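PDB 3QO8: seryl-tRNA synthetase, cytoplasmic from Candida albicans, which catalyses the two-step attachment of serine to tRNA(Ser), first activating serine with ATP as Ser-AMP and then transferring it to the acceptor end of the tRNA. Local coordinates for residues I251-H255 with P268-A272; S312-F316 with C370-T374; L187-I192 with S406-I412. All blocks are in the same frame, centred on the assembly; numbering follows the deposited sequence.

Contact 1. Residues I251-H255 with P268-A272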
ATOM      1  N   ILE A 251       8.439  11.324  -4.477  1.00 15.27           N
ATOM      2  CA  ILE A 251       9.823  11.557  -4.858  1.00 16.26           C
ATOM      3  C   ILE A 251      10.010  12.983  -5.389  1.00 15.83           C
ATOM      4  O   ILE A 251      11.056  13.595  -5.194  1.00 18.93           O
ATOM      5  CB  ILE A 251      10.319  10.482  -5.863  1.00 16.49           C
ATOM      6  CG1 ILE A 251      10.301   9.103  -5.185  1.00 15.75           C
ATOM      7  CG2 ILE A 251      11.717  10.854  -6.396  1.00 15.10           C
ATOM      8  CD1 ILE A 251      10.724   7.907  -6.073  1.00 13.48           C
ATOM      9  N   SER A 252       8.992  13.534  -6.049  1.00 16.66           N
ATOM     10  CA  SER A 252       9.096  14.916  -6.508  1.00 21.50           C
ATOM     11  C   SER A 252       9.222  15.853  -5.300  1.00 23.20           C
ATOM     12  O   SER A 252       9.873  16.893  -5.376  1.00 23.02           O
ATOM     13  CB  SER A 252       7.902  15.322  -7.390  1.00 19.53           C
ATOM     14  OG  SER A 252       6.722  15.498  -6.618  1.00 19.66           O
ATOM     15  N   ALA A 253       8.613  15.472  -4.178  1.00 18.27           N
ATOM     16  CA  ALA A 253       8.671  16.306  -2.975  1.00 18.16           C
ATOM     17  C   ALA A 253       9.897  16.013  -2.111  1.00 23.75           C
ATOM     18  O   ALA A 253      10.118  16.682  -1.108  1.00 21.86           O
ATOM     19  CB  ALA A 253       7.410  16.138  -2.150  1.00 19.07           C
ATOM     20  N   TYR A 254      10.677  15.005  -2.498  1.00 19.06           N
ATOM     21  CA  TYR A 254      11.850  14.570  -1.730  1.00 16.62           C
ATOM     22  C   TYR A 254      12.805  15.737  -1.446  1.00 24.06           C
ATOM     23  O   TYR A 254      13.274  15.903  -0.319  1.00 20.20           O
ATOM     24  CB  TYR A 254      12.573  13.459  -2.499  1.00 17.78           C
ATOM     25  CG  TYR A 254      13.664  12.706  -1.753  1.00 19.10           C
ATOM     26  CD1 TYR A 254      13.349  11.782  -0.758  1.00 17.70           C
ATOM     27  CD2 TYR A 254      15.000  12.880  -2.082  1.00 23.14           C
ATOM     28  CE1 TYR A 254      14.338  11.065  -0.097  1.00 18.84           C
ATOM     29  CE2 TYR A 254      16.002  12.171  -1.425  1.00 19.07           C
ATOM     30  CZ  TYR A 254      15.659  11.262  -0.438  1.00 20.00           C
ATOM     31  OH  TYR A 254      16.647  10.570   0.215  1.00 23.72           O
ATOM     32  N   HIS A 255      13.089  16.542  -2.467  1.00 22.17           N
ATOM     33  CA  HIS A 255      14.008  17.674  -2.316  1.00 20.38           C
ATOM     34  C   HIS A 255      13.293  19.015  -2.174  1.00 21.21           C
ATOM     35  O   HIS A 255      13.906  20.063  -2.377  1.00 26.13           O
ATOM     36  CB  HIS A 255      14.988  17.747  -3.495  1.00 16.39           C
ATOM     37  CG  HIS A 255      15.970  16.622  -3.530  1.00 18.71           C
ATOM     38  ND1 HIS A 255      16.958  16.469  -2.579  1.00 25.85           N
ATOM     39  CD2 HIS A 255      16.123  15.596  -4.401  1.00 16.86           C
ATOM     40  CE1 HIS A 255      17.666  15.388  -2.855  1.00 24.39           C
ATOM     41  NE2 HIS A 255      17.182  14.842  -3.957  1.00 21.51           N
ATOM     42  N   PRO A 268      23.010  16.114 -12.751  1.00 26.23           N
ATOM     43  CA  PRO A 268      21.648  15.668 -12.449  1.00 19.97           C
ATOM     44  C   PRO A 268      21.595  14.691 -11.285  1.00 27.55           C
ATOM     45  O   PRO A 268      22.571  13.996 -10.999  1.00 25.95           O
ATOM     46  CB  PRO A 268      21.244  14.927 -13.729  1.00 26.60           C
ATOM     47  CG  PRO A 268      22.528  14.348 -14.211  1.00 28.58           C
ATOM     48  CD  PRO A 268      23.553  15.441 -13.943  1.00 26.04           C
ATOM     49  N   VAL A 269      20.462  14.656 -10.600  1.00 23.37           N
ATOM     50  CA  VAL A 269      20.199  13.638  -9.591  0.65 21.84           C
ATOM     51  C   VAL A 269      19.142  12.693 -10.165  1.00 25.32           C
ATOM     52  O   VAL A 269      18.075  13.141 -10.578  1.00 20.94           O
ATOM     53  CB  VAL A 269      19.678  14.270  -8.291  0.65 20.94           C
ATOM     54  CG1 VAL A 269      19.059  13.226  -7.407  0.65 15.60           C
ATOM     55  CG2 VAL A 269      20.801  15.016  -7.562  0.65 20.82           C
ATOM     56  N   ARG A 270      19.443  11.404 -10.205  1.00 19.33           N
ATOM     57  CA  ARG A 270      18.547  10.436 -10.823  1.00 15.19           C
ATOM     58  C   ARG A 270      18.092   9.381  -9.816  1.00 20.57           C
ATOM     59  O   ARG A 270      18.924   8.725  -9.194  1.00 19.84           O
ATOM     60  CB  ARG A 270      19.260   9.763 -11.993  1.00 17.82           C
ATOM     61  CG  ARG A 270      19.799  10.760 -13.056  1.00 19.78           C
ATOM     62  CD  ARG A 270      20.307  10.017 -14.287  1.00 24.45           C
ATOM     63  NE  ARG A 270      20.625  10.910 -15.406  1.00 26.82           N
ATOM     64  CZ  ARG A 270      21.855  11.146 -15.849  1.00 30.15           C
ATOM     65  NH1 ARG A 270      22.889  10.546 -15.272  1.00 29.46           N
ATOM     66  NH2 ARG A 270      22.052  11.963 -16.883  1.00 23.49           N
ATOM     67  N   TYR A 271      16.778   9.226  -9.659  1.00 15.68           N
ATOM     68  CA  TYR A 271      16.225   8.227  -8.741  1.00 14.73           C
ATOM     69  C   TYR A 271      15.494   7.104  -9.490  1.00 16.77           C
ATOM     70  O   TYR A 271      14.713   7.360 -10.405  1.00 17.59           O
ATOM     71  CB  TYR A 271      15.264   8.867  -7.745  1.00 14.15           C
ATOM     72  CG  TYR A 271      15.955   9.817  -6.802  1.00 17.43           C
ATOM     73  CD1 TYR A 271      16.886   9.348  -5.876  1.00 13.83           C
ATOM     74  CD2 TYR A 271      15.707  11.177  -6.851  1.00 23.08           C
ATOM     75  CE1 TYR A 271      17.553  10.230  -5.004  1.00 20.94           C
ATOM     76  CE2 TYR A 271      16.358  12.055  -5.992  1.00 24.29           C
ATOM     77  CZ  TYR A 271      17.274  11.573  -5.071  1.00 20.82           C
ATOM     78  OH  TYR A 271      17.918  12.453  -4.228  1.00 22.06           O
ATOM     79  N   ALA A 272      15.786   5.872  -9.093  1.00 13.88           N
ATOM     80  CA  ALA A 272      15.018   4.711  -9.497  1.00 17.36           C
ATOM     81  C   ALA A 272      13.973   4.490  -8.408  1.00 20.84           C
ATOM     82  O   ALA A 272      14.234   3.816  -7.398  1.00 14.29           O
ATOM     83  CB  ALA A 272      15.934   3.509  -9.633  1.00 15.95           C
TER

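Contact 2. Residues S312-F316 with C370-T374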
ATOM      1  N   SER A 312      17.518  19.738 -19.420  1.00 25.05           N
ATOM      2  CA  SER A 312      16.384  18.835 -19.267  1.00 22.70           C
ATOM      3  C   SER A 312      15.994  18.167 -20.574  1.00 27.75           C
ATOM      4  O   SER A 312      15.570  17.013 -20.587  1.00 24.27           O
ATOM      5  CB  SER A 312      15.178  19.554 -18.670  1.00 19.06           C
ATOM      6  OG  SER A 312      14.754  20.597 -19.521  1.00 29.35           O
ATOM      7  N   TRP A 313      16.112  18.891 -21.683  1.00 28.64           N
ATOM      8  CA  TRP A 313      15.685  18.311 -22.947  1.00 26.63           C
ATOM      9  C   TRP A 313      16.576  17.144 -23.383  1.00 25.86           C
ATOM     10  O   TRP A 313      16.088  16.131 -23.883  1.00 25.84           O
ATOM     11  CB  TRP A 313      15.509  19.389 -24.024  1.00 36.63           C
ATOM     12  CG  TRP A 313      14.472  20.385 -23.583  1.00 38.03           C
ATOM     13  CD1 TRP A 313      14.690  21.663 -23.153  1.00 41.42           C
ATOM     14  CD2 TRP A 313      13.059  20.157 -23.460  1.00 31.99           C
ATOM     15  NE1 TRP A 313      13.499  22.251 -22.792  1.00 41.88           N
ATOM     16  CE2 TRP A 313      12.484  21.348 -22.973  1.00 35.27           C
ATOM     17  CE3 TRP A 313      12.227  19.062 -23.716  1.00 27.32           C
ATOM     18  CZ2 TRP A 313      11.113  21.481 -22.749  1.00 33.98           C
ATOM     19  CZ3 TRP A 313      10.864  19.193 -23.485  1.00 31.30           C
ATOM     20  CH2 TRP A 313      10.322  20.394 -23.012  1.00 32.10           C
ATOM     21  N   GLU A 314      17.874  17.272 -23.160  1.00 26.18           N
ATOM     22  CA  GLU A 314      18.793  16.160 -23.373  1.00 31.54           C
ATOM     23  C   GLU A 314      18.484  15.008 -22.404  1.00 32.31           C
ATOM     24  O   GLU A 314      18.533  13.838 -22.776  1.00 27.57           O
ATOM     25  CB  GLU A 314      20.235  16.639 -23.192  1.00 39.22           C
ATOM     26  CG  GLU A 314      21.295  15.571 -23.381  1.00 55.05           C
ATOM     27  CD  GLU A 314      22.703  16.096 -23.129  1.00 73.07           C
ATOM     28  OE1 GLU A 314      22.946  16.689 -22.051  1.00 76.83           O
ATOM     29  OE2 GLU A 314      23.568  15.918 -24.016  1.00 73.77           O
ATOM     30  N   GLU A 315      18.151  15.337 -21.160  1.00 23.50           N
ATOM     31  CA  GLU A 315      17.820  14.295 -20.190  1.00 20.39           C
ATOM     32  C   GLU A 315      16.555  13.538 -20.588  1.00 20.94           C
ATOM     33  O   GLU A 315      16.480  12.319 -20.415  1.00 22.91           O
ATOM     34  CB  GLU A 315      17.631  14.879 -18.795  1.00 23.99           C
ATOM     35  CG  GLU A 315      17.461  13.796 -17.717  1.00 24.81           C
ATOM     36  CD  GLU A 315      18.717  12.963 -17.511  1.00 33.35           C
ATOM     37  OE1 GLU A 315      19.828  13.484 -17.757  1.00 32.58           O
ATOM     38  OE2 GLU A 315      18.596  11.788 -17.091  1.00 30.17           O
ATOM     39  N   PHE A 316      15.560  14.268 -21.099  1.00 17.92           N
ATOM     40  CA  PHE A 316      14.307  13.657 -21.567  1.00 17.85           C
ATOM     41  C   PHE A 316      14.611  12.557 -22.590  1.00 25.76           C
ATOM     42  O   PHE A 316      14.052  11.458 -22.524  1.00 25.43           O
ATOM     43  CB  PHE A 316      13.401  14.742 -22.184  1.00 21.64           C
ATOM     44  CG  PHE A 316      12.121  14.218 -22.801  1.00 25.70           C
ATOM     45  CD1 PHE A 316      10.958  14.140 -22.060  1.00 22.43           C
ATOM     46  CD2 PHE A 316      12.078  13.848 -24.143  1.00 27.47           C
ATOM     47  CE1 PHE A 316       9.768  13.679 -22.630  1.00 22.79           C
ATOM     48  CE2 PHE A 316      10.889  13.373 -24.724  1.00 27.38           C
ATOM     49  CZ  PHE A 316       9.736  13.298 -23.969  1.00 25.10           C
ATOM     50  N   CYS A 370       6.651   9.317 -20.366  1.00 19.11           N
ATOM     51  CA  CYS A 370       7.893  10.010 -20.078  1.00 16.95           C
ATOM     52  C   CYS A 370       7.653  11.503 -20.309  1.00 23.17           C
ATOM     53  O   CYS A 370       7.310  11.910 -21.419  1.00 19.79           O
ATOM     54  CB  CYS A 370       8.994   9.496 -21.018  1.00 15.91           C
ATOM     55  SG  CYS A 370      10.632  10.330 -20.845  1.00 22.28           S
ATOM     56  N   SER A 371       7.822  12.309 -19.266  1.00 20.58           N
ATOM     57  CA  SER A 371       7.450  13.718 -19.305  1.00 24.72           C
ATOM     58  C   SER A 371       8.577  14.621 -18.843  1.00 20.97           C
ATOM     59  O   SER A 371       9.246  14.325 -17.865  1.00 20.04           O
ATOM     60  CB  SER A 371       6.249  13.973 -18.389  1.00 19.87           C
ATOM     61  OG  SER A 371       5.123  13.209 -18.783  1.00 24.34           O
ATOM     62  N   ASN A 372       8.769  15.731 -19.548  1.00 20.70           N
ATOM     63  CA  ASN A 372       9.562  16.842 -19.042  1.00 22.05           C
ATOM     64  C   ASN A 372       8.587  17.863 -18.479  1.00 21.98           C
ATOM     65  O   ASN A 372       7.760  18.417 -19.214  1.00 23.49           O
ATOM     66  CB  ASN A 372      10.407  17.479 -20.148  1.00 21.69           C
ATOM     67  CG  ASN A 372      11.385  18.519 -19.615  1.00 25.88           C
ATOM     68  OD1 ASN A 372      11.328  18.908 -18.443  1.00 26.19           O
ATOM     69  ND2 ASN A 372      12.285  18.979 -20.481  1.00 24.14           N
ATOM     70  N   CYS A 373       8.658  18.073 -17.167  1.00 19.84           N
ATOM     71  CA  CYS A 373       7.766  18.995 -16.472  1.00 18.39           C
ATOM     72  C   CYS A 373       8.478  20.321 -16.197  1.00 22.48           C
ATOM     73  O   CYS A 373       7.988  21.158 -15.434  1.00 23.43           O
ATOM     74  CB  CYS A 373       7.257  18.356 -15.158  1.00 18.48           C
ATOM     75  SG  CYS A 373       6.251  16.838 -15.455  1.00 26.72           S
ATOM     76  N   THR A 374       9.631  20.507 -16.836  1.00 17.79           N
ATOM     77  CA  THR A 374      10.480  21.678 -16.608  1.00 18.67           C
ATOM     78  C   THR A 374      10.455  22.102 -15.130  1.00 25.65           C
ATOM     79  O   THR A 374      10.713  21.266 -14.255  1.00 25.57           O
ATOM     80  CB  THR A 374      10.181  22.852 -17.603  1.00 25.15           C
ATOM     81  OG1 THR A 374       8.841  23.333 -17.433  1.00 22.32           O
ATOM     82  CG2 THR A 374      10.369  22.387 -19.044  1.00 28.38           C
TER

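Contact 3. Residues L187-I192 with S406-I412. With SSA (5'-O-(N-(L-seryl)-sulfamoyl)adenosine), chain B.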
ATOM      1  N   LEU A 187       7.293 -13.426 -11.090  1.00 17.08           N
ATOM      2  CA  LEU A 187       7.496 -12.542 -12.236  1.00 16.34           C
ATOM      3  C   LEU A 187       7.406 -11.077 -11.825  1.00 14.98           C
ATOM      4  O   LEU A 187       8.151 -10.243 -12.324  1.00 16.30           O
ATOM      5  CB  LEU A 187       6.467 -12.821 -13.338  1.00 19.19           C
ATOM      6  CG  LEU A 187       6.788 -14.020 -14.234  1.00 24.51           C
ATOM      7  CD1 LEU A 187       5.553 -14.484 -14.988  1.00 20.70           C
ATOM      8  CD2 LEU A 187       7.935 -13.684 -15.181  1.00 22.92           C
ATOM      9  N   ASN A 188       6.454 -10.759 -10.958  1.00 12.32           N
ATOM     10  CA  ASN A 188       6.324  -9.394 -10.474  1.00 13.65           C
ATOM     11  C   ASN A 188       7.595  -8.946  -9.743  1.00 13.50           C
ATOM     12  O   ASN A 188       8.137  -7.881 -10.026  1.00 15.41           O
ATOM     13  CB  ASN A 188       5.094  -9.251  -9.583  1.00 12.53           C
ATOM     14  CG  ASN A 188       4.604  -7.822  -9.507  1.00 18.01           C
ATOM     15  OD1 ASN A 188       4.250  -7.214 -10.526  1.00 18.24           O
ATOM     16  ND2 ASN A 188       4.539  -7.291  -8.305  1.00 17.00           N
ATOM     17  N   GLN A 189       8.083  -9.784  -8.829  1.00 16.60           N
ATOM     18  CA  GLN A 189       9.332  -9.500  -8.125  1.00 14.86           C
ATOM     19  C   GLN A 189      10.521  -9.417  -9.081  1.00 11.56           C
ATOM     20  O   GLN A 189      11.403  -8.569  -8.916  1.00 14.35           O
ATOM     21  CB  GLN A 189       9.582 -10.547  -7.030  1.00 11.05           C
ATOM     22  CG  GLN A 189       8.658 -10.382  -5.817  1.00 12.39           C
ATOM     23  CD  GLN A 189       8.849  -9.045  -5.131  1.00 11.74           C
ATOM     24  OE1 GLN A 189       7.904  -8.281  -4.943  1.00 13.66           O
ATOM     25  NE2 GLN A 189      10.078  -8.758  -4.748  1.00 10.59           N
ATOM     26  N   ALA A 190      10.548 -10.305 -10.076  1.00 14.55           N
ATOM     27  CA  ALA A 190      11.605 -10.290 -11.072  1.00 17.23           C
ATOM     28  C   ALA A 190      11.663  -8.926 -11.748  1.00 12.34           C
ATOM     29  O   ALA A 190      12.733  -8.344 -11.885  1.00 17.42           O
ATOM     30  CB  ALA A 190      11.396 -11.425 -12.130  1.00 12.37           C
ATOM     31  N   LEU A 191      10.514  -8.420 -12.189  1.00 11.46           N
ATOM     32  CA  LEU A 191      10.492  -7.111 -12.854  1.00 12.80           C
ATOM     33  C   LEU A 191      10.919  -5.974 -11.925  1.00 14.75           C
ATOM     34  O   LEU A 191      11.652  -5.071 -12.327  1.00 15.80           O
ATOM     35  CB  LEU A 191       9.114  -6.813 -13.441  1.00 16.38           C
ATOM     36  CG  LEU A 191       8.882  -7.573 -14.754  1.00 20.25           C
ATOM     37  CD1 LEU A 191       7.419  -7.595 -15.084  1.00 13.17           C
ATOM     38  CD2 LEU A 191       9.698  -6.918 -15.874  1.00 16.14           C
ATOM     39  N   ILE A 192      10.464  -6.022 -10.679  1.00 12.79           N
ATOM     40  CA  ILE A 192      10.860  -5.008  -9.715  1.00 12.03           C
ATOM     41  C   ILE A 192      12.390  -5.004  -9.530  1.00 17.01           C
ATOM     42  O   ILE A 192      13.038  -3.956  -9.591  1.00 14.54           O
ATOM     43  CB  ILE A 192      10.179  -5.254  -8.358  1.00 17.69           C
ATOM     44  CG1 ILE A 192       8.673  -4.976  -8.460  1.00 14.32           C
ATOM     45  CG2 ILE A 192      10.816  -4.388  -7.288  1.00 12.75           C
ATOM     46  CD1 ILE A 192       7.858  -5.571  -7.305  1.00 13.89           C
ATOM     47  N   SER A 406       9.061   0.515 -15.510  1.00 16.93           N
ATOM     48  CA  SER A 406       8.108  -0.587 -15.663  1.00 15.06           C
ATOM     49  C   SER A 406       7.000  -0.550 -14.627  1.00 20.04           C
ATOM     50  O   SER A 406       7.269  -0.617 -13.429  1.00 16.85           O
ATOM     51  CB  SER A 406       8.808  -1.948 -15.602  1.00 17.26           C
ATOM     52  OG  SER A 406       7.861  -3.014 -15.700  1.00 16.63           O
ATOM     53  N   ALA A 407       5.762  -0.409 -15.095  1.00 19.23           N
ATOM     54  CA  ALA A 407       4.599  -0.711 -14.278  1.00 18.75           C
ATOM     55  C   ALA A 407       4.474  -2.223 -14.354  1.00 16.91           C
ATOM     56  O   ALA A 407       4.175  -2.774 -15.412  1.00 16.54           O
ATOM     57  CB  ALA A 407       3.368  -0.038 -14.838  1.00 15.35           C
ATOM     58  N   THR A 408       4.752  -2.913 -13.253  1.00 14.93           N
ATOM     59  CA  THR A 408       5.112  -4.323 -13.374  1.00 14.20           C
ATOM     60  C   THR A 408       3.948  -5.251 -13.766  1.00 13.69           C
ATOM     61  O   THR A 408       4.117  -6.142 -14.606  1.00 12.45           O
ATOM     62  CB  THR A 408       5.839  -4.844 -12.101  1.00 16.62           C
ATOM     63  OG1 THR A 408       4.976  -4.696 -10.970  1.00 14.68           O
ATOM     64  CG2 THR A 408       7.123  -4.016 -11.839  1.00 16.00           C
ATOM     65  N   GLU A 409       2.787  -5.075 -13.152  1.00 10.84           N
ATOM     66  CA  GLU A 409       1.656  -5.938 -13.496  1.00 12.86           C
ATOM     67  C   GLU A 409       1.293  -5.766 -14.987  1.00 10.98           C
ATOM     68  O   GLU A 409       1.038  -6.750 -15.686  1.00 14.57           O
ATOM     69  CB  GLU A 409       0.440  -5.664 -12.607  1.00 12.40           C
ATOM     70  CG  GLU A 409       0.499  -6.390 -11.215  1.00 14.05           C
ATOM     71  CD  GLU A 409       1.293  -5.631 -10.150  1.00 19.62           C
ATOM     72  OE1 GLU A 409       1.816  -4.543 -10.442  1.00 16.54           O
ATOM     73  OE2 GLU A 409       1.401  -6.142  -9.005  1.00 20.92           O
ATOM     74  N   ARG A 410       1.270  -4.527 -15.473  1.00 15.44           N
ATOM     75  CA  ARG A 410       0.941  -4.309 -16.891  1.00 14.97           C
ATOM     76  C   ARG A 410       2.046  -4.829 -17.811  1.00 17.52           C
ATOM     77  O   ARG A 410       1.779  -5.387 -18.883  1.00 18.14           O
ATOM     78  CB  ARG A 410       0.609  -2.844 -17.204  1.00 15.92           C
ATOM     79  CG  ARG A 410       0.124  -2.670 -18.656  1.00 18.56           C
ATOM     80  CD  ARG A 410      -0.317  -1.238 -18.980  1.00 16.97           C
ATOM     81  NE  ARG A 410      -1.513  -0.883 -18.225  1.00 16.09           N
ATOM     82  CZ  ARG A 410      -2.195   0.239 -18.412  1.00 21.76           C
ATOM     83  NH1 ARG A 410      -1.809   1.101 -19.354  1.00 16.09           N
ATOM     84  NH2 ARG A 410      -3.271   0.483 -17.674  1.00 13.84           N
ATOM     85  N   THR A 411       3.297  -4.673 -17.385  1.00 16.30           N
ATOM     86  CA  THR A 411       4.405  -5.250 -18.128  1.00 15.82           C
ATOM     87  C   THR A 411       4.301  -6.776 -18.178  1.00 12.67           C
ATOM     88  O   THR A 411       4.611  -7.383 -19.186  1.00 12.04           O
ATOM     89  CB  THR A 411       5.766  -4.817 -17.548  1.00 15.75           C
ATOM     90  OG1 THR A 411       5.914  -3.409 -17.749  1.00 16.59           O
ATOM     91  CG2 THR A 411       6.909  -5.538 -18.250  1.00 15.15           C
ATOM     92  N   ILE A 412       3.868  -7.396 -17.085  1.00 15.26           N
ATOM     93  CA  ILE A 412       3.621  -8.831 -17.102  1.00 16.36           C
ATOM     94  C   ILE A 412       2.596  -9.180 -18.175  1.00 14.70           C
ATOM     95  O   ILE A 412       2.776 -10.145 -18.927  1.00 17.00           O
ATOM     96  CB  ILE A 412       3.142  -9.361 -15.740  1.00 14.36           C
ATOM     97  CG1 ILE A 412       4.317  -9.399 -14.744  1.00 19.42           C
ATOM     98  CG2 ILE A 412       2.513 -10.765 -15.919  1.00 12.60           C
ATOM     99  CD1 ILE A 412       3.909  -9.678 -13.268  1.00 16.04           C
TER
HETATM  100  N10 SSA B 486       4.828   9.061 -12.909  1.00 14.59           N
HETATM  101  CA  SSA B 486       4.349   8.906 -14.281  1.00 22.33           C
HETATM  102  CB  SSA B 486       5.356   8.097 -15.099  1.00 20.82           C
HETATM  103  OG  SSA B 486       5.364   6.721 -14.671  1.00 20.31           O
HETATM  104  C9  SSA B 486       3.009   8.226 -14.294  1.00 23.30           C
HETATM  105  O9  SSA B 486       2.506   7.782 -13.269  1.00 18.85           O
HETATM  106  N8  SSA B 486       2.415   8.132 -15.479  1.00 16.25           N
HETATM  107  S1  SSA B 486       1.149   7.188 -15.748  1.00 20.78           S
HETATM  108  O1S SSA B 486      -0.050   7.657 -15.114  1.00 18.88           O
HETATM  109  O2S SSA B 486       0.951   7.095 -17.156  1.00 19.97           O
HETATM  110  O5' SSA B 486       1.456   5.763 -15.250  1.00 18.15           O
HETATM  111  C5' SSA B 486       2.634   5.086 -15.652  1.00 15.62           C
HETATM  112  C4' SSA B 486       2.274   3.664 -16.096  1.00 18.17           C
HETATM  113  O4' SSA B 486       1.647   2.894 -15.064  1.00 18.07           O
HETATM  114  C3' SSA B 486       1.291   3.612 -17.244  1.00 17.98           C
HETATM  115  O3' SSA B 486       1.964   3.893 -18.480  1.00 17.45           O
HETATM  116  C2' SSA B 486       0.793   2.176 -17.131  1.00 19.10           C
HETATM  117  O2' SSA B 486       1.754   1.266 -17.699  1.00 18.77           O
HETATM  118  C1' SSA B 486       0.758   1.935 -15.622  1.00 15.27           C
HETATM  119  N9  SSA B 486      -0.605   2.162 -15.098  1.00 18.06           N
HETATM  120  C8  SSA B 486      -1.253   3.335 -15.009  1.00 17.51           C
HETATM  121  N7  SSA B 486      -2.479   3.112 -14.490  1.00 17.60           N
HETATM  122  C5  SSA B 486      -2.580   1.791 -14.250  1.00 20.02           C
HETATM  123  C6  SSA B 486      -3.578   0.997 -13.721  1.00 18.94           C
HETATM  124  N6  SSA B 486      -4.740   1.570 -13.338  1.00 15.67           N
HETATM  125  N1  SSA B 486      -3.373  -0.335 -13.598  1.00 15.97           N
HETATM  126  C2  SSA B 486      -2.215  -0.884 -13.985  1.00 19.65           C
HETATM  127  N3  SSA B 486      -1.226  -0.136 -14.491  1.00 16.94           N
HETATM  128  C4  SSA B 486      -1.398   1.197 -14.642  1.00 16.74           C

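Contact 1. Residues I251-H255 with P268-A272
Tyr271 projects its ring from the first strand of motif 2, the strand-loop-strand hairpin of class II aminoacyl-tRNA synthetases, and meets Ile251, Tyr254 and His255 there. Segment 251-255, part of which belongs to helix 248-252, thereby lies against the catalytic sheet.

The polar link is a short hydrogen bond of 2.5 Å between His255 NE2 and Tyr271 OH, in which either atom could be the donor. It is made edge to edge: the hydroxyl lies near the imidazole plane, and NE2 near the plane of the phenol. Histidine suits this place because it has a second ring nitrogen, ND1, which is hydrogen-bonded to Glu258; the carboxylate would probably make the imidazole more basic. Held at both nitrogens, the ring can rotate little.

The three rings form an aromatic cluster. The Tyr254 and Tyr271 rings are 5.4 Å apart between centroids, with their planes 71° apart, an oblique pairing that is neither a stack nor edge-to-face. His255 meets Tyr271 rim to rim, the planes 27° apart, while Tyr254 CD2 lies 3.5 Å above one face of the imidazole, toward its rim. With CG of Tyr254 anti to its own nitrogen (chi1 -169°), the phenol passes Tyr271 at about a right angle and runs on to the second subunit, where Arg181 of that subunit bonds its hydroxyl and Phe179 of that subunit meets its ring edge-to-face.

Apolar packing completes the contact nearer the CB end of the Tyr271 ring. A branched aliphatic residue fits here, since one branch can serve the tyrosine while the side chain also touches Leu207 and Phe304 of the sheet: the branch that reaches Tyr271 is the methyl CG2 of Ile251, 4.0 Å from CD2 of Tyr271.

Contact 2. Residues S312-F316 with C370-T374
Asn372, at the end of strand 363-372, lays its amide over the Trp313 indole, beside Ser312 OG, which lies over the same face, and uses both ends of the amide. The nitrogen ND2 donates to Ser312 OG over 3.1 Å in a nearly straight bond (162°), with the hydroxyl close to the amide plane. The same nitrogen lies 3.1 Å above the indole plane of Trp313, toward the rim. The other end, OD1, accepts from the backbone N of Thr374 at 2.8 Å, with the donor above the carbonyl plane; this is an Asx turn, and it fixes the amide's rotation as the strand gives way to loop. Asparagine suits the place because one short, flat group both donates to the helix and accepts from the backbone two residues on. Ser312 OG has a further partner in His399 ND1, so this buried hydroxyl is well provided for.

Helix 312-329 packs here on the antiparallel sheet of the class II catalytic core, its first turn running almost exactly antiparallel to the strand (176°), with the short axes 8.9 Å apart. It covers the face turned from the active site: Cys370 and Asn372 point toward it, whereas Ser371 between them points away and lies about 6 Å, nearest atoms, from the bound seryl-adenylate analogue.

Phe316 lies one helical turn on from Ser312. Its CG is anti to the backbone N (chi1 175°), which carries the ring onto the strand. Cys370 SG sits over one ring face, 4.3 Å from the centroid, a sulfur-aromatic contact suited to a small, polarisable side chain. The ring's edge instead meets backbone, CD1 of Phe316 being 3.7 Å from Asn372 N. Beyond Asn372, the methyl CG2 of Thr374 rests 3.9 Å from CZ2 of Trp313.

Contact 3. Residues L187-I192 with S406-I412
Asn188 and Thr408 join two class II signature elements: helix 183-200, the long helix of motif 1, and the strand-then-helix of motif 3, whose helix begins at Thr408. The short axes cross at 114°, 9.4 Å apart.

Thr408 has its OG1 between its own N and carbonyl carbon (chi1 60°), which aims the hydroxyl at Asn188 and turns the methyl CG2 to the next turn of the facing helix. The hydroxyl donates to Asn188 OD1 at 2.7 Å, arriving 36° out of the carbonyl plane. The methyl lies 3.8 Å from both Leu191 CB and Ile192 CG1, so threonine serves a polar and an apolar neighbour at once. Asn188 likewise has two uses: its CG is anti to the backbone N, bringing OD1 over to Thr408, while ND2 donates to Glu299 on strand 297-307. On the far side of this helix, Gln189 bonds Asn193 of the second subunit.

Leu191 supplies the apolar centre. CD1 of Leu191 touches both Ile412 and Thr411, coming to 3.6 Å from Ile412 CG1, and CD2 also lies against Thr411. CD1 of Ile412 reaches the backbone of Leu187 and Asn188.

Thr411 puts its methyl CG2 toward Leu191 and its hydroxyl back toward the strand. There OG1 of Thr411 accepts from Ser406 OG at 2.9 Å and donates to Ala407 O, which also takes the backbone N-H of Thr411; the start of the helix is thus gripped twice at the N-cap residue. Ala407 and Arg410 face the nucleoside of the bound seryl-adenylate analogue, Arg410 being held by the carbonyls of Phe293 and Glu366. Ala407, small enough to lie against the ribose, has CB 3.4 Å from C1' of the analogue, and the Arg410 guanidinium has C2' of the analogue 3.5 Å above one face, toward the rim.

All three contacts reach the same catalytic sheet and are buried, but only in contact 3 is every touching residue so; contacts 1 and 2 include partly exposed ones. Contacts 1 and 2, with centres 14 Å apart, touch through a salt bridge from Arg270 to Glu315, whereas contact 3 lies about 22 Å from contact 1 and about 24 Å from contact 2, centre to centre. Contact 1 is mainly aromatic, around a histidine-tyrosine bond; contact 2 centres on one amide and a sulfur-aromatic pair; contact 3 mixes a threonine-asparagine bond with aliphatic packing. Contacts 1 and 3 also reach the second subunit, while contact 2 does not. Contact 3 alone includes residues lining the nucleoside pocket.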